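Local coordinates for protein ACDH-11, isoform b (Caenorhabditis elegans, PDB 4Y9J) that belongs to the acyl-CoA dehydrogenase family and binds flavin-adenine dinucleotide within a tetrameric assembly, at residues G187-E192 with W222-V227. Residues are numbered along the deposited sequence; the frame is centred on the assembly and turned at random.
Sequences GQWMTE and WFSSAV. With FAD (flavin-adenine dinucleotide), chain E.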
loop_
_atom_site.group_PDB
_atom_site.type_symbol
_atom_site.label_atom_id
_atom_site.label_comp_id
_atom_site.label_asym_id
_atom_site.label_seq_id
_atom_site.Cartn_x
_atom_site.Cartn_y
_atom_site.Cartn_z
ATOM N N GLY B 187 -20.762 6.149 -20.123
ATOM C CA GLY B 187 -20.449 4.716 -20.021
ATOM C C GLY B 187 -21.444 3.862 -20.774
ATOM O O GLY B 187 -22.334 4.391 -21.441
ATOM N N GLN B 188 -21.234 2.553 -20.731
ATOM C CA GLN B 188 -21.968 1.578 -21.534
ATOM C C GLN B 188 -22.021 0.367 -20.593
ATOM O O GLN B 188 -20.987 -0.242 -20.327
ATOM C CB GLN B 188 -21.139 1.267 -22.809
ATOM C CG GLN B 188 -21.587 0.049 -23.701
ATOM C CD GLN B 188 -20.553 -0.350 -24.767
ATOM O OE1 GLN B 188 -19.433 0.164 -24.800
ATOM N NE2 GLN B 188 -20.903 -1.350 -25.604
ATOM N N TRP B 189 -23.213 0.017 -20.106
ATOM C CA TRP B 189 -23.346 -1.057 -19.072
ATOM C C TRP B 189 -24.165 -2.253 -19.593
ATOM O O TRP B 189 -25.367 -2.373 -19.379
ATOM C CB TRP B 189 -23.986 -0.543 -17.787
ATOM C CG TRP B 189 -23.333 0.654 -17.141
ATOM C CD1 TRP B 189 -22.091 1.160 -17.357
ATOM C CD2 TRP B 189 -23.932 1.492 -16.153
ATOM N NE1 TRP B 189 -21.883 2.280 -16.566
ATOM C CE2 TRP B 189 -22.999 2.512 -15.836
ATOM C CE3 TRP B 189 -25.170 1.493 -15.523
ATOM C CZ2 TRP B 189 -23.251 3.470 -14.914
ATOM C CZ3 TRP B 189 -25.436 2.461 -14.621
ATOM C CH2 TRP B 189 -24.481 3.447 -14.325
ATOM N N MET B 190 -23.480 -3.158 -20.257
ATOM C CA MET B 190 -24.056 -4.340 -20.839
ATOM C C MET B 190 -23.803 -5.639 -20.107
ATOM O O MET B 190 -24.742 -6.490 -19.908
ATOM C CB MET B 190 -23.551 -4.509 -22.279
ATOM C CG MET B 190 -24.218 -3.531 -23.209
ATOM S SD MET B 190 -23.574 -3.537 -24.917
ATOM C CE MET B 190 -23.979 -5.211 -25.449
ATOM N N THR B 191 -22.548 -5.816 -19.742
ATOM C CA THR B 191 -22.032 -7.058 -19.226
ATOM C C THR B 191 -22.565 -7.362 -17.852
ATOM O O THR B 191 -22.531 -6.504 -16.956
ATOM C CB THR B 191 -20.537 -7.117 -19.265
ATOM O OG1 THR B 191 -20.065 -6.930 -20.590
ATOM C CG2 THR B 191 -20.032 -8.444 -18.684
ATOM N N GLU B 192 -23.073 -8.583 -17.687
ATOM C CA GLU B 192 -23.551 -9.031 -16.383
ATOM C C GLU B 192 -22.870 -10.360 -15.995
ATOM O O GLU B 192 -22.190 -10.955 -16.819
ATOM C CB GLU B 192 -25.057 -9.113 -16.378
ATOM C CG GLU B 192 -25.734 -7.755 -16.722
ATOM C CD GLU B 192 -27.146 -7.609 -16.278
ATOM O OE1 GLU B 192 -27.700 -8.494 -15.559
ATOM O OE2 GLU B 192 -27.785 -6.592 -16.711
ATOM N N TRP B 222 -21.841 -6.060 -14.068
ATOM C CA TRP B 222 -20.651 -6.805 -13.644
ATOM C C TRP B 222 -19.356 -6.148 -14.024
ATOM O O TRP B 222 -18.370 -6.381 -13.333
ATOM C CB TRP B 222 -20.749 -8.228 -14.218
ATOM C CG TRP B 222 -19.676 -9.208 -13.958
ATOM C CD1 TRP B 222 -19.134 -10.047 -14.916
ATOM C CD2 TRP B 222 -19.162 -9.649 -12.704
ATOM N NE1 TRP B 222 -18.213 -10.888 -14.347
ATOM C CE2 TRP B 222 -18.231 -10.694 -12.980
ATOM C CE3 TRP B 222 -19.410 -9.305 -11.362
ATOM C CZ2 TRP B 222 -17.522 -11.335 -11.965
ATOM C CZ3 TRP B 222 -18.688 -9.933 -10.354
ATOM C CH2 TRP B 222 -17.744 -10.930 -10.664
ATOM N N PHE B 223 -19.328 -5.419 -15.144
ATOM C CA PHE B 223 -18.199 -4.581 -15.536
ATOM C C PHE B 223 -18.789 -3.251 -15.972
ATOM O O PHE B 223 -19.519 -3.227 -16.979
ATOM C CB PHE B 223 -17.369 -5.077 -16.745
ATOM C CG PHE B 223 -16.454 -6.255 -16.441
ATOM C CD1 PHE B 223 -16.975 -7.526 -16.196
ATOM C CD2 PHE B 223 -15.083 -6.073 -16.304
ATOM C CE1 PHE B 223 -16.091 -8.603 -15.885
ATOM C CE2 PHE B 223 -14.237 -7.142 -15.984
ATOM C CZ PHE B 223 -14.755 -8.384 -15.774
ATOM N N SER B 224 -18.419 -2.178 -15.261
ATOM C CA SER B 224 -18.850 -0.799 -15.654
ATOM C C SER B 224 -17.662 0.126 -15.598
ATOM O O SER B 224 -17.279 0.593 -14.515
ATOM C CB SER B 224 -19.919 -0.324 -14.662
ATOM O OG SER B 224 -21.060 -1.087 -14.779
ATOM N N SER B 225 -17.026 0.326 -16.728
ATOM C CA SER B 225 -15.886 1.181 -16.854
ATOM C C SER B 225 -16.233 2.674 -16.914
ATOM O O SER B 225 -17.292 3.058 -17.358
ATOM C CB SER B 225 -15.078 0.776 -18.086
ATOM O OG SER B 225 -14.458 -0.470 -17.890
ATOM N N ALA B 226 -15.314 3.498 -16.390
ATOM C CA ALA B 226 -15.443 4.963 -16.357
ATOM C C ALA B 226 -16.669 5.358 -15.595
ATOM O O ALA B 226 -17.518 6.134 -16.073
ATOM C CB ALA B 226 -15.456 5.545 -17.767
ATOM N N VAL B 227 -16.793 4.835 -14.363
ATOM C CA VAL B 227 -17.890 5.253 -13.472
ATOM C C VAL B 227 -17.799 6.706 -12.939
ATOM O O VAL B 227 -18.694 7.157 -12.264
ATOM C CB VAL B 227 -18.084 4.260 -12.272
ATOM C CG1 VAL B 227 -18.798 3.021 -12.701
ATOM C CG2 VAL B 227 -16.811 3.911 -11.613
HETATM P PA FAD E . -17.604 -14.954 -21.935
HETATM O O1A FAD E . -18.584 -14.742 -23.088
HETATM O O2A FAD E . -18.113 -15.705 -20.692
HETATM O O5B FAD E . -16.381 -15.890 -22.423
HETATM C C5B FAD E . -15.606 -15.479 -23.543
HETATM C C4B FAD E . -15.114 -16.725 -24.225
HETATM O O4B FAD E . -16.306 -17.443 -24.613
HETATM C C3B FAD E . -14.276 -16.466 -25.435
HETATM O O3B FAD E . -13.466 -17.643 -25.812
HETATM C C2B FAD E . -15.377 -16.413 -26.478
HETATM O O2B FAD E . -14.864 -16.619 -27.805
HETATM C C1B FAD E . -16.277 -17.585 -26.017
HETATM N N9A FAD E . -17.618 -17.521 -26.628
HETATM C C8A FAD E . -18.655 -16.709 -26.250
HETATM N N7A FAD E . -19.711 -16.890 -27.096
HETATM C C5A FAD E . -19.365 -17.865 -27.993
HETATM C C6A FAD E . -20.013 -18.528 -29.127
HETATM N N6A FAD E . -21.296 -18.210 -29.460
HETATM N N1A FAD E . -19.287 -19.461 -29.792
HETATM C C2A FAD E . -18.022 -19.753 -29.469
HETATM N N3A FAD E . -17.369 -19.199 -28.448
HETATM C C4A FAD E . -17.990 -18.265 -27.690
HETATM N N1 FAD E . -18.601 -4.524 -20.326
HETATM C C2 FAD E . -19.497 -3.496 -20.230
HETATM O O2 FAD E . -20.673 -3.720 -20.620
HETATM N N3 FAD E . -19.191 -2.294 -19.874
HETATM C C4 FAD E . -18.007 -1.891 -19.478
HETATM O O4 FAD E . -17.794 -0.751 -19.129
HETATM C C4X FAD E . -16.948 -2.962 -19.525
HETATM N N5 FAD E . -15.688 -2.643 -18.988
HETATM C C5X FAD E . -14.786 -3.740 -19.065
HETATM C C6 FAD E . -13.473 -3.439 -18.593
HETATM C C7 FAD E . -12.483 -4.475 -18.660
HETATM C C7M FAD E . -11.119 -4.083 -18.191
HETATM C C8 FAD E . -12.880 -5.791 -19.118
HETATM C C8M FAD E . -11.833 -6.916 -19.161
HETATM C C9 FAD E . -14.157 -6.094 -19.576
HETATM C C9A FAD E . -15.161 -5.072 -19.532
HETATM N N10 FAD E . -16.433 -5.363 -19.937
HETATM C C10 FAD E . -17.362 -4.293 -19.901
HETATM C "C1'" FAD E . -16.831 -6.676 -20.297
HETATM C "C2'" FAD E . -16.482 -7.242 -21.680
HETATM O "O2'" FAD E . -17.308 -6.722 -22.704
HETATM C "C3'" FAD E . -16.627 -8.760 -21.621
HETATM O "O3'" FAD E . -15.620 -9.183 -20.737
HETATM C "C4'" FAD E . -16.489 -9.382 -22.998
HETATM O "O4'" FAD E . -17.526 -8.949 -23.880
HETATM C "C5'" FAD E . -16.453 -10.912 -22.905
HETATM O "O5'" FAD E . -17.701 -11.404 -22.265
HETATM P P FAD E . -17.536 -12.297 -20.873
HETATM O O1P FAD E . -16.591 -11.579 -19.994
HETATM O O2P FAD E . -18.927 -12.650 -20.409
HETATM O O3P FAD E . -16.826 -13.656 -21.443
HETATM O O HOH W 1 -19.132 1.672 -18.997
HETATM O O HOH W 2 -19.822 4.233 -16.538
HETATM O O HOH W 3 -22.262 -3.555 -17.260
#
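T191 and W222 join the two segments where the middle beta domain of the acyl-CoA dehydrogenase fold receives the flavin: W222 N gives T191 O a hydrogen bond of 3.0 Å. The segments run roughly antiparallel, and FAD bridges them. On 187-192, Q188 O accepts from FAD N3, while the amides of M190 and T191 both grip FAD O2, which would be expected to draw electron density toward that end of the ring. The T191 torsion (chi1 -58°) sets OG1 beside the backbone N and CG2 anti to it, turning OG1 to donate to FAD N1 and CG2 toward F223. The CB of F223 sits 3.3 Å from FAD C10, and CG reaches C9A and N10. CD1 meets T191 CG2 at 4.0 Å and also FAD C1', CD2 meets C9A and C9 at 3.4 Å, and CE2 lies over C8 and C9 of the flavin, each 3.7 Å away; M427 of the second subunit also packs against the F223 side chain. Away from the flavin, S224 CB makes a CH-pi contact over the five-membered ring of W189, whose NE1 is tied to S225 O through a water. S225 N donates to FAD O4 with an N-H...O angle of 170°, and S225 OG donates to FAD N5 across 2.7 Å.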